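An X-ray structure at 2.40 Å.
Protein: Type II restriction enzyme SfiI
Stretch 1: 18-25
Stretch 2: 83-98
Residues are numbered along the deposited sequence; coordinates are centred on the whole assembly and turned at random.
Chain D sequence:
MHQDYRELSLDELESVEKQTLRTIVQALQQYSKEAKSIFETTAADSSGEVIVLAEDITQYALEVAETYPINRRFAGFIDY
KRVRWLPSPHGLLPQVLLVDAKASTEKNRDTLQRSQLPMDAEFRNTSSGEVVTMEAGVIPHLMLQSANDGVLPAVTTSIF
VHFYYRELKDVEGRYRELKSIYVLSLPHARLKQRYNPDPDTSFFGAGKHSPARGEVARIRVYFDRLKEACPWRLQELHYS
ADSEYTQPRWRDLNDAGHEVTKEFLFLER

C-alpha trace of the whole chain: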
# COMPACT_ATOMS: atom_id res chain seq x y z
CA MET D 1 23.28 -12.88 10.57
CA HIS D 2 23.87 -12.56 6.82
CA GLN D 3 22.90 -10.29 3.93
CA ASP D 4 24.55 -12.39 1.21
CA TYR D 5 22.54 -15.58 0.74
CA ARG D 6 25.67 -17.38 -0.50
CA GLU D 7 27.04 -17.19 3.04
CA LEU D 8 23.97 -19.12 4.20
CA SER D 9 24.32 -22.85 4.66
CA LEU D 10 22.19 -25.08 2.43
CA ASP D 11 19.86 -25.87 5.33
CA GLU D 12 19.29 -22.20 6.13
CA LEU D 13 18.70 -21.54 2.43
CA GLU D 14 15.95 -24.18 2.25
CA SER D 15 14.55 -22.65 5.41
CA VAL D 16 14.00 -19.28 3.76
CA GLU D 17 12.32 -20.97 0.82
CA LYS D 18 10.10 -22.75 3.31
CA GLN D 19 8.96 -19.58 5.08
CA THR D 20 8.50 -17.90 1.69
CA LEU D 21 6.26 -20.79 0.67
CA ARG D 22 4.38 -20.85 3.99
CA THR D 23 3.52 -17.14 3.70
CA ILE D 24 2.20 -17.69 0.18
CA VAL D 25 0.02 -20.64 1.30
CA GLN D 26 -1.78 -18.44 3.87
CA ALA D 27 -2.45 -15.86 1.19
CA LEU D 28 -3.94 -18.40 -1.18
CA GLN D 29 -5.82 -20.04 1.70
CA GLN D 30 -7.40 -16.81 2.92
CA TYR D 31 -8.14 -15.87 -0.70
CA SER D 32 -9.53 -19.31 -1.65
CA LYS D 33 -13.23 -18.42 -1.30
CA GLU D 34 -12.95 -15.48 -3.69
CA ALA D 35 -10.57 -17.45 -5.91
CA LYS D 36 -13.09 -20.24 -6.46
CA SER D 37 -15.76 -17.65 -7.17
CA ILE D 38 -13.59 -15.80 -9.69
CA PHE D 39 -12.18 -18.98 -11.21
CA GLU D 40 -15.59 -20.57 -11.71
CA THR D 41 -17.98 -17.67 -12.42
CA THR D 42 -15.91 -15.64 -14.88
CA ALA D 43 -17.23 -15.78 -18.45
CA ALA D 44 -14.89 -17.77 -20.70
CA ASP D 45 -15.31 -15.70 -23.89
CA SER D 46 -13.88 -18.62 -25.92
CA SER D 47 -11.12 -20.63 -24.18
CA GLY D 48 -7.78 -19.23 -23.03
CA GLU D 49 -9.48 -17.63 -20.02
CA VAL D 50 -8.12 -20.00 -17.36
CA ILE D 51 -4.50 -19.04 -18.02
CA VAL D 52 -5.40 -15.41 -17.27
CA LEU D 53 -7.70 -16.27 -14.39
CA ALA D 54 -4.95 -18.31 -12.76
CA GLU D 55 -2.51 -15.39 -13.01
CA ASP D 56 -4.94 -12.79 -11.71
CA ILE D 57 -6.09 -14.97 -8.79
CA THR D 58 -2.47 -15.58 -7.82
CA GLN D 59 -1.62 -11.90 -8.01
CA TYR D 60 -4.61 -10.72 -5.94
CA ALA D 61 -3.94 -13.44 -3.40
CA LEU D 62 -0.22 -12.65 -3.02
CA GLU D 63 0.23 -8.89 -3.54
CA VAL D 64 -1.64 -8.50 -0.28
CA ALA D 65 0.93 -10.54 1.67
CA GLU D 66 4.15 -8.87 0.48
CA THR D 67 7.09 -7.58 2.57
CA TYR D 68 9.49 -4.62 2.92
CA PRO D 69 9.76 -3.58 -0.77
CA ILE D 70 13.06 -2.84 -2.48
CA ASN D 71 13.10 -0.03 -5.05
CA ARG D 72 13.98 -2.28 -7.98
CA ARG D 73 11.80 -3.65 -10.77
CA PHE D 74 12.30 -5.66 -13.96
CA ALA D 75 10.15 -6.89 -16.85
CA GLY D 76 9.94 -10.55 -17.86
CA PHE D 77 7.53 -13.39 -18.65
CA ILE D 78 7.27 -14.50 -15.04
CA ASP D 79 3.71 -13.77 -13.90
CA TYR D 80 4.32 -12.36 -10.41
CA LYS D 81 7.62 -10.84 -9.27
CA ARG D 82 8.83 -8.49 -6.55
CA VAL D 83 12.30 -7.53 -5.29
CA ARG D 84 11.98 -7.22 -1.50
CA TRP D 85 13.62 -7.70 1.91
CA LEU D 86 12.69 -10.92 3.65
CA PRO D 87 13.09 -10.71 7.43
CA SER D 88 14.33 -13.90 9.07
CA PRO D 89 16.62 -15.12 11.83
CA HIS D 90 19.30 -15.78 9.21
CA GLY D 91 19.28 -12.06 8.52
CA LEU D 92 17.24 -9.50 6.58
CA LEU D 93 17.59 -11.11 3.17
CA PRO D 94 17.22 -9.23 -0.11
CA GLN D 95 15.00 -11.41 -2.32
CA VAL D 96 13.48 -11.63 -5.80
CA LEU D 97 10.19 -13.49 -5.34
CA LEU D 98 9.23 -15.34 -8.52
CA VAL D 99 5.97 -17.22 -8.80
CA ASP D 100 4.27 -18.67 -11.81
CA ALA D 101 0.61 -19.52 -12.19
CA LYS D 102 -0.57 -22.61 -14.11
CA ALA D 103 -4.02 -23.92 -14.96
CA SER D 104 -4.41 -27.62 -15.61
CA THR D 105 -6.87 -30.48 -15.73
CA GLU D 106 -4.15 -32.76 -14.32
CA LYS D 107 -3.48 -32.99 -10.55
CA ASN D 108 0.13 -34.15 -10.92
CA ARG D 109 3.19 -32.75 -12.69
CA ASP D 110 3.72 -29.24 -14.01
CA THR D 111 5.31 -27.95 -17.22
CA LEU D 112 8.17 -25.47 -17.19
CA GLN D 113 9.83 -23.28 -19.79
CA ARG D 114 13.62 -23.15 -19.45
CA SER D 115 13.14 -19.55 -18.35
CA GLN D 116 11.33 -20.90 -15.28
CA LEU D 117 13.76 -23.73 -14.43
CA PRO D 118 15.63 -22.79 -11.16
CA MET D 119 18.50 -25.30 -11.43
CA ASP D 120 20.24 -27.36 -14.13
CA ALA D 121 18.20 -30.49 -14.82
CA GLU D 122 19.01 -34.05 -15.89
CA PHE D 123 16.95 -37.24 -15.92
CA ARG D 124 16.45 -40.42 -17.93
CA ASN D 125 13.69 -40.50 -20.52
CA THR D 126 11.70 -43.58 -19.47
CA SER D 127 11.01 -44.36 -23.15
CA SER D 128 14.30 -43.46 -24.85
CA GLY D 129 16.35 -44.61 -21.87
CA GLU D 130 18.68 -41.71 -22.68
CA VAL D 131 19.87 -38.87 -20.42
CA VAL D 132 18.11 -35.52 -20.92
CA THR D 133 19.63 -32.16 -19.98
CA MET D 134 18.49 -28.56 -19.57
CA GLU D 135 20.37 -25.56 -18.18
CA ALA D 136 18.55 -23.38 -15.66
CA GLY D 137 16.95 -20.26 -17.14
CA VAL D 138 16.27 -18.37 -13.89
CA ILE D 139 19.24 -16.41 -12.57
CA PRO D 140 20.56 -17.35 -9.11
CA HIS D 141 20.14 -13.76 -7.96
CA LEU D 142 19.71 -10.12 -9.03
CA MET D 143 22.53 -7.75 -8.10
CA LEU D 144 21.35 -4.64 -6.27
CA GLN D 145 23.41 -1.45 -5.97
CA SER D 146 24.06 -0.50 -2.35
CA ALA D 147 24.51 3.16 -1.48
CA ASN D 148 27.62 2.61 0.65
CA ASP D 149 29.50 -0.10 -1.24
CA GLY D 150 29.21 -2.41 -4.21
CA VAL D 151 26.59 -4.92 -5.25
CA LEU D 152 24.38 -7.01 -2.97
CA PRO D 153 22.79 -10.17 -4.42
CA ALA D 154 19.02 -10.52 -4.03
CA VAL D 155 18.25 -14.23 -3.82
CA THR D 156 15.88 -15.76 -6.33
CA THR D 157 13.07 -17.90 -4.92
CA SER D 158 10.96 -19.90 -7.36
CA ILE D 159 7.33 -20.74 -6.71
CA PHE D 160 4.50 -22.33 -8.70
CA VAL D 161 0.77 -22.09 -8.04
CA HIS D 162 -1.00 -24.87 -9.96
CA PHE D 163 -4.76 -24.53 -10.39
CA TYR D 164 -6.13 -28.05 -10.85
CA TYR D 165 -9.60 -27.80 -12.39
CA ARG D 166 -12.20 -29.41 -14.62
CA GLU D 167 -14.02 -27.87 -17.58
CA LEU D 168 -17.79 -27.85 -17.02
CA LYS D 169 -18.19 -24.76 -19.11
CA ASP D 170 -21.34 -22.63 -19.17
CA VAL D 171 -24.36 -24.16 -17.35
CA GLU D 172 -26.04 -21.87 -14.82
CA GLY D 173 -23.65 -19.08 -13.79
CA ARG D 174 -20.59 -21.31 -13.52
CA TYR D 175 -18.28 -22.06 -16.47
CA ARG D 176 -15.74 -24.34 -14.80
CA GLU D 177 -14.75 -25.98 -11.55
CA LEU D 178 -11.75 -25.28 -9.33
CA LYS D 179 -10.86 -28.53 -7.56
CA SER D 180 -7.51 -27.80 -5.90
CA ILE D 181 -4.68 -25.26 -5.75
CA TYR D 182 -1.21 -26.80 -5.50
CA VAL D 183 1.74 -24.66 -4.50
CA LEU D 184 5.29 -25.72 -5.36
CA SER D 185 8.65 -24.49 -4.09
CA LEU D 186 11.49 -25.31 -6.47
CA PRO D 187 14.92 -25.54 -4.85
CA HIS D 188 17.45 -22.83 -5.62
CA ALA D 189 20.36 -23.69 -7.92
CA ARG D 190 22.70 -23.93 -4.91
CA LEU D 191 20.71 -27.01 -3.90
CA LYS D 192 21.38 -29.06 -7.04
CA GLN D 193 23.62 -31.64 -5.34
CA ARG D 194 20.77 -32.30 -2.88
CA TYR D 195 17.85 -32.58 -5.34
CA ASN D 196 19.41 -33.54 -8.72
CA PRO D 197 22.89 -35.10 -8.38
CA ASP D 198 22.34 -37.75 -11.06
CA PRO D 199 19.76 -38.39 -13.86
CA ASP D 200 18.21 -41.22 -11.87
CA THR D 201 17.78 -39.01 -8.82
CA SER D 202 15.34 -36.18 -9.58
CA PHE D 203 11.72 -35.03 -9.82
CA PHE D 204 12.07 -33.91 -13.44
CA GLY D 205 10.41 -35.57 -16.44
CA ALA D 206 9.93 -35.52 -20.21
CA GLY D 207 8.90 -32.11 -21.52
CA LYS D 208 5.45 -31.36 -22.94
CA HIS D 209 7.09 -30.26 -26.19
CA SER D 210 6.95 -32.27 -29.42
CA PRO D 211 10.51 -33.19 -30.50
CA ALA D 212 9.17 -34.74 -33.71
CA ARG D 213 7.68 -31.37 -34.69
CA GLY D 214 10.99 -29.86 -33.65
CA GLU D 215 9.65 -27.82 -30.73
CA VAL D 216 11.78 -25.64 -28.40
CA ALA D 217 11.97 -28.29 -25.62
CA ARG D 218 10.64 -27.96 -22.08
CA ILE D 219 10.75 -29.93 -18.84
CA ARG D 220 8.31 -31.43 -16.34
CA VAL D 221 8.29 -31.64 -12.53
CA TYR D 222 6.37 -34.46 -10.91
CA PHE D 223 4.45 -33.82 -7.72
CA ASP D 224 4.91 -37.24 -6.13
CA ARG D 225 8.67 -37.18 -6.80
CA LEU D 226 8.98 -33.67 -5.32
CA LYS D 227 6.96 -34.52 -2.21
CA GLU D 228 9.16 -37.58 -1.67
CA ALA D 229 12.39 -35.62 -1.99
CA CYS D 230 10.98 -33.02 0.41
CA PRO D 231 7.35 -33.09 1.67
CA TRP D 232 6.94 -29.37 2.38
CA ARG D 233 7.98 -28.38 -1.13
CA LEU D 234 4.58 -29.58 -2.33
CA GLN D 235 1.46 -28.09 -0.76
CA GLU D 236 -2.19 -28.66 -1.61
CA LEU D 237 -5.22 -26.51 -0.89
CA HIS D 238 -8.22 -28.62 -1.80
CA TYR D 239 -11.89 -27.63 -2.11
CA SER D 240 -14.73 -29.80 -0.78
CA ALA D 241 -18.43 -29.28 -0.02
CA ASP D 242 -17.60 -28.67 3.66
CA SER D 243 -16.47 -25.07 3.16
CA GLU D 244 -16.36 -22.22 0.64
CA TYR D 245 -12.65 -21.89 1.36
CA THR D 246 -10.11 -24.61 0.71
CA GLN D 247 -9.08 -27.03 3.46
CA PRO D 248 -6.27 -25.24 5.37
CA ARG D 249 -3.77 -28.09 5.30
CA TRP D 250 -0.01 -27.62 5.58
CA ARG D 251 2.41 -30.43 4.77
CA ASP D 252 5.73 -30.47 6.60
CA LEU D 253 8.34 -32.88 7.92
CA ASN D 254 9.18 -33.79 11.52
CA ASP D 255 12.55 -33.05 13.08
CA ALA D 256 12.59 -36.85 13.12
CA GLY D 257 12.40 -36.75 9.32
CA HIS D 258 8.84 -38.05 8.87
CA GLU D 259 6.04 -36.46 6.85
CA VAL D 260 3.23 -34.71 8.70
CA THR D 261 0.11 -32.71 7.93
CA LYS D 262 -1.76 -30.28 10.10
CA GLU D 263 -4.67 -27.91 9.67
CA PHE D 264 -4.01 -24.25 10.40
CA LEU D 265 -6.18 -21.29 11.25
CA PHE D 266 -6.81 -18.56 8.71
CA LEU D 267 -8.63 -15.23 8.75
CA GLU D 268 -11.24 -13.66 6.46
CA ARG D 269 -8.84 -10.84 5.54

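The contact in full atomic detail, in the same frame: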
# COMPACT_ATOMS: atom_id res chain seq x y z
N LYS D 18 11.23 -22.21 2.57
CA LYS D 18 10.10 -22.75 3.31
C LYS D 18 9.21 -21.66 3.89
O LYS D 18 7.99 -21.74 3.77
CB LYS D 18 10.59 -23.66 4.43
CG LYS D 18 9.51 -24.54 5.04
CD LYS D 18 10.10 -25.36 6.16
CE LYS D 18 9.11 -26.38 6.70
NZ LYS D 18 9.69 -27.13 7.86
N GLN D 19 9.80 -20.64 4.51
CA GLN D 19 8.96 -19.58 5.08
C GLN D 19 8.36 -18.72 3.97
O GLN D 19 7.30 -18.12 4.15
CB GLN D 19 9.73 -18.73 6.11
CG GLN D 19 10.75 -17.73 5.57
CD GLN D 19 11.37 -16.89 6.68
OE1 GLN D 19 12.00 -17.41 7.59
NE2 GLN D 19 11.19 -15.57 6.61
N THR D 20 9.03 -18.66 2.83
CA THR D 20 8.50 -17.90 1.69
C THR D 20 7.24 -18.65 1.24
O THR D 20 6.18 -18.06 1.06
CB THR D 20 9.50 -17.85 0.53
OG1 THR D 20 10.63 -17.06 0.91
CG2 THR D 20 8.85 -17.26 -0.72
N LEU D 21 7.37 -19.96 1.10
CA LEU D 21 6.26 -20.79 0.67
C LEU D 21 5.10 -20.73 1.66
O LEU D 21 3.94 -20.54 1.27
CB LEU D 21 6.74 -22.23 0.50
CG LEU D 21 5.87 -23.26 -0.24
CD1 LEU D 21 5.30 -24.23 0.75
CD2 LEU D 21 4.78 -22.57 -1.03
N ARG D 22 5.41 -20.88 2.95
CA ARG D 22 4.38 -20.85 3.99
C ARG D 22 3.54 -19.58 3.93
O ARG D 22 2.31 -19.64 4.01
CB ARG D 22 5.02 -20.96 5.38
CG ARG D 22 4.00 -21.05 6.50
CD ARG D 22 3.11 -22.29 6.31
NE ARG D 22 2.02 -22.36 7.28
CZ ARG D 22 0.94 -21.59 7.25
NH1 ARG D 22 0.80 -20.67 6.31
NH2 ARG D 22 -0.01 -21.74 8.17
N THR D 23 4.20 -18.44 3.78
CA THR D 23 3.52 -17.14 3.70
C THR D 23 2.54 -17.14 2.52
O THR D 23 1.38 -16.71 2.65
CB THR D 23 4.55 -16.01 3.49
OG1 THR D 23 5.51 -16.04 4.55
CG2 THR D 23 3.87 -14.66 3.47
N ILE D 24 3.01 -17.62 1.38
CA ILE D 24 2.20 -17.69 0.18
C ILE D 24 0.98 -18.61 0.33
O ILE D 24 -0.07 -18.33 -0.24
CB ILE D 24 3.06 -18.12 -1.03
CG1 ILE D 24 4.04 -16.98 -1.35
CG2 ILE D 24 2.18 -18.44 -2.24
CD1 ILE D 24 5.04 -17.28 -2.44
N VAL D 25 1.13 -19.70 1.09
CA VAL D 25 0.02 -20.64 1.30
C VAL D 25 -1.11 -20.00 2.11
O VAL D 25 -2.28 -20.31 1.87
CB VAL D 25 0.47 -21.93 2.02
CG1 VAL D 25 -0.76 -22.80 2.38
CG2 VAL D 25 1.39 -22.71 1.13
N VAL D 83 10.98 -7.55 -5.93
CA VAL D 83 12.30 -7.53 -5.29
C VAL D 83 11.97 -6.95 -3.91
O VAL D 83 11.38 -5.87 -3.83
CB VAL D 83 13.28 -6.59 -6.03
CG1 VAL D 83 14.66 -6.65 -5.36
CG2 VAL D 83 13.35 -6.97 -7.51
N ARG D 84 12.33 -7.66 -2.85
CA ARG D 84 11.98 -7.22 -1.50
C ARG D 84 12.97 -7.72 -0.45
O ARG D 84 13.86 -8.50 -0.75
CB ARG D 84 10.60 -7.78 -1.16
CG ARG D 84 10.64 -9.32 -1.10
CD ARG D 84 9.30 -10.01 -0.94
NE ARG D 84 9.53 -11.41 -0.60
CZ ARG D 84 8.58 -12.32 -0.37
NH1 ARG D 84 7.30 -11.98 -0.45
NH2 ARG D 84 8.91 -13.55 -0.01
N TRP D 85 12.80 -7.26 0.79
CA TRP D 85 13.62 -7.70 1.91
C TRP D 85 12.80 -8.74 2.65
O TRP D 85 11.62 -8.52 2.95
CB TRP D 85 13.91 -6.55 2.89
CG TRP D 85 14.85 -5.50 2.41
CD1 TRP D 85 14.52 -4.24 2.02
CD2 TRP D 85 16.28 -5.57 2.37
NE1 TRP D 85 15.66 -3.51 1.75
CE2 TRP D 85 16.75 -4.31 1.96
CE3 TRP D 85 17.21 -6.59 2.66
CZ2 TRP D 85 18.12 -4.03 1.82
CZ3 TRP D 85 18.57 -6.31 2.52
CH2 TRP D 85 19.01 -5.03 2.11
N LEU D 86 13.40 -9.89 2.94
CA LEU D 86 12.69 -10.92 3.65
C LEU D 86 13.28 -11.05 5.05
O LEU D 86 14.39 -11.55 5.23
CB LEU D 86 12.82 -12.26 2.91
CG LEU D 86 12.11 -13.46 3.55
CD1 LEU D 86 10.60 -13.21 3.54
CD2 LEU D 86 12.45 -14.74 2.78
N PRO D 87 12.54 -10.59 6.07
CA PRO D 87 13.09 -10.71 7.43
C PRO D 87 13.13 -12.17 7.88
O PRO D 87 12.23 -12.95 7.58
CB PRO D 87 12.13 -9.87 8.27
CG PRO D 87 10.85 -9.93 7.52
CD PRO D 87 11.27 -9.84 6.07
N SER D 88 14.19 -12.54 8.58
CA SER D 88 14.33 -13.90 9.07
C SER D 88 15.44 -13.95 10.11
O SER D 88 16.20 -13.01 10.26
CB SER D 88 14.67 -14.87 7.93
OG SER D 88 16.04 -14.82 7.62
N PRO D 89 15.56 -15.07 10.83
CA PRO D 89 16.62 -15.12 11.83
C PRO D 89 18.00 -15.26 11.20
O PRO D 89 19.01 -15.04 11.85
CB PRO D 89 16.22 -16.32 12.69
CG PRO D 89 15.53 -17.20 11.71
CD PRO D 89 14.69 -16.25 10.92
N HIS D 90 18.03 -15.62 9.92
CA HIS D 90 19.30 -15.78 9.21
C HIS D 90 19.83 -14.41 8.83
O HIS D 90 21.00 -14.25 8.49
CB HIS D 90 19.10 -16.60 7.94
CG HIS D 90 18.19 -17.78 8.10
ND1 HIS D 90 18.45 -18.80 8.99
CD2 HIS D 90 17.05 -18.11 7.46
CE1 HIS D 90 17.50 -19.72 8.88
NE2 HIS D 90 16.64 -19.32 7.96
N GLY D 91 18.94 -13.42 8.88
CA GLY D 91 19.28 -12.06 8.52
C GLY D 91 18.18 -11.46 7.66
O GLY D 91 17.26 -12.18 7.24
N LEU D 92 18.24 -10.15 7.42
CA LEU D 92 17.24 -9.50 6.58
C LEU D 92 17.72 -9.71 5.14
O LEU D 92 18.56 -8.96 4.63
CB LEU D 92 17.16 -8.01 6.90
CG LEU D 92 16.17 -7.23 6.05
CD1 LEU D 92 14.75 -7.70 6.35
CD2 LEU D 92 16.33 -5.74 6.35
N LEU D 93 17.18 -10.74 4.51
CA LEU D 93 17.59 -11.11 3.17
C LEU D 93 16.93 -10.45 1.98
O LEU D 93 15.70 -10.44 1.85
CB LEU D 93 17.46 -12.62 3.02
CG LEU D 93 18.15 -13.44 4.12
CD1 LEU D 93 17.93 -14.92 3.85
CD2 LEU D 93 19.63 -13.10 4.16
N PRO D 94 17.75 -9.87 1.09
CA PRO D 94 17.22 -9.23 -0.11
C PRO D 94 16.73 -10.42 -0.97
O PRO D 94 17.43 -11.44 -1.09
CB PRO D 94 18.45 -8.53 -0.69
CG PRO D 94 19.58 -9.42 -0.24
CD PRO D 94 19.21 -9.72 1.19
N GLN D 95 15.54 -10.30 -1.55
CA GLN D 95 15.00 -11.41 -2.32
C GLN D 95 14.18 -11.02 -3.54
O GLN D 95 13.48 -10.01 -3.54
CB GLN D 95 14.15 -12.28 -1.39
CG GLN D 95 13.32 -13.38 -2.03
CD GLN D 95 12.42 -14.09 -1.02
OE1 GLN D 95 11.54 -13.48 -0.40
NE2 GLN D 95 12.62 -15.40 -0.85
N VAL D 96 14.27 -11.84 -4.59
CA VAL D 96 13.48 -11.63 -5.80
C VAL D 96 12.45 -12.75 -5.79
O VAL D 96 12.76 -13.89 -6.12
CB VAL D 96 14.34 -11.77 -7.08
CG1 VAL D 96 13.45 -11.60 -8.30
CG2 VAL D 96 15.44 -10.72 -7.10
N LEU D 97 11.22 -12.45 -5.37
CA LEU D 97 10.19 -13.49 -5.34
C LEU D 97 9.66 -13.71 -6.74
O LEU D 97 9.22 -12.77 -7.40
CB LEU D 97 9.02 -13.09 -4.41
CG LEU D 97 7.83 -14.06 -4.43
CD1 LEU D 97 8.31 -15.49 -4.17
CD2 LEU D 97 6.80 -13.67 -3.38
N LEU D 98 9.71 -14.96 -7.19
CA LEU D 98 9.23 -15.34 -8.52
C LEU D 98 8.19 -16.44 -8.39
O LEU D 98 8.46 -17.50 -7.84
CB LEU D 98 10.39 -15.89 -9.37
CG LEU D 98 11.32 -14.99 -10.18
CD1 LEU D 98 11.41 -13.62 -9.57
CD2 LEU D 98 12.70 -15.65 -10.26
O HOH W 1 14.16 -19.00 7.06

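Two glutamines, one from each stretch, carry the polar bonding of this otherwise small contact, which buries only 310 Å² in total. Gln-95 is the more intricate. The two ends of its carboxamide face different tasks: OE1 accepts from the guanidinium of Arg-84, at 2.9 Å from Arg-84 NE and 2.7 Å from Arg-84 NH2, while Gln-95 NE2 donates to Thr-20 OG1 on the helix at 3.1 Å, with a nearly straight N-H...O angle of 170°. An amide suits this place because it offers an acceptor and a donor on one planar group, so the sheet can hold its own arginine and reach the helix with the same side chain.

The backbone framework is a helix, 18-25, lying against a hairpin of two strands, 83-86 and 93-98. The strands are paired by the reciprocal bonds between Arg-84 and Gln-95 and between Leu-86 and Leu-93, which place Arg-84 and Gln-95 side by side with their CA-to-CB bonds both directed toward the helix. The helix runs at 48° to strand 93-98 and at 107° to strand 83-86, its axis passing 11 to 12 Å from each, a spacing that side chains must fill.

Thr-20 is short enough to sit close over the sheet and has two kinds of surface to offer. Its OG1 receives the Gln-95 bond and lies 3.5 Å from Leu-86 CD2; its methyl, CG2, packs 3.8 Å from Arg-84 NH2 and 3.9 Å from Leu-97 CD1. One turn along, Ile-24 extends the apolar part of the contact, with Ile-24 CD1 4.1 Å from Leu-97 CD1. These branched aliphatic chains fill space without leaving a polar group to satisfy.

At the other end, Gln-19 reaches the loop between the strands. Its NE2 donates to Pro-87 O at 3.0 Å, an apt partner because a carbonyl in a loop is not necessarily taken up by strand pairing; the same NE2 lies 3.8 Å from Leu-86 CG. Gln-19 OE1 accepts from a water at 2.7 Å, and that water is also 2.7 Å from His-90 NE2, so it bridges helix and loop.

The loop is braced internally. Ser-88 begins a type I turn ending at Gly-91, and its hydroxyl donates to Gly-91 O (OG to O, 2.9 Å) while accepting from His-90 N (N to OG, 3.1 Å). Gly-91 adopts backbone angles at which a CB would jam against the preceding carbonyl oxygen, so glycine fits here.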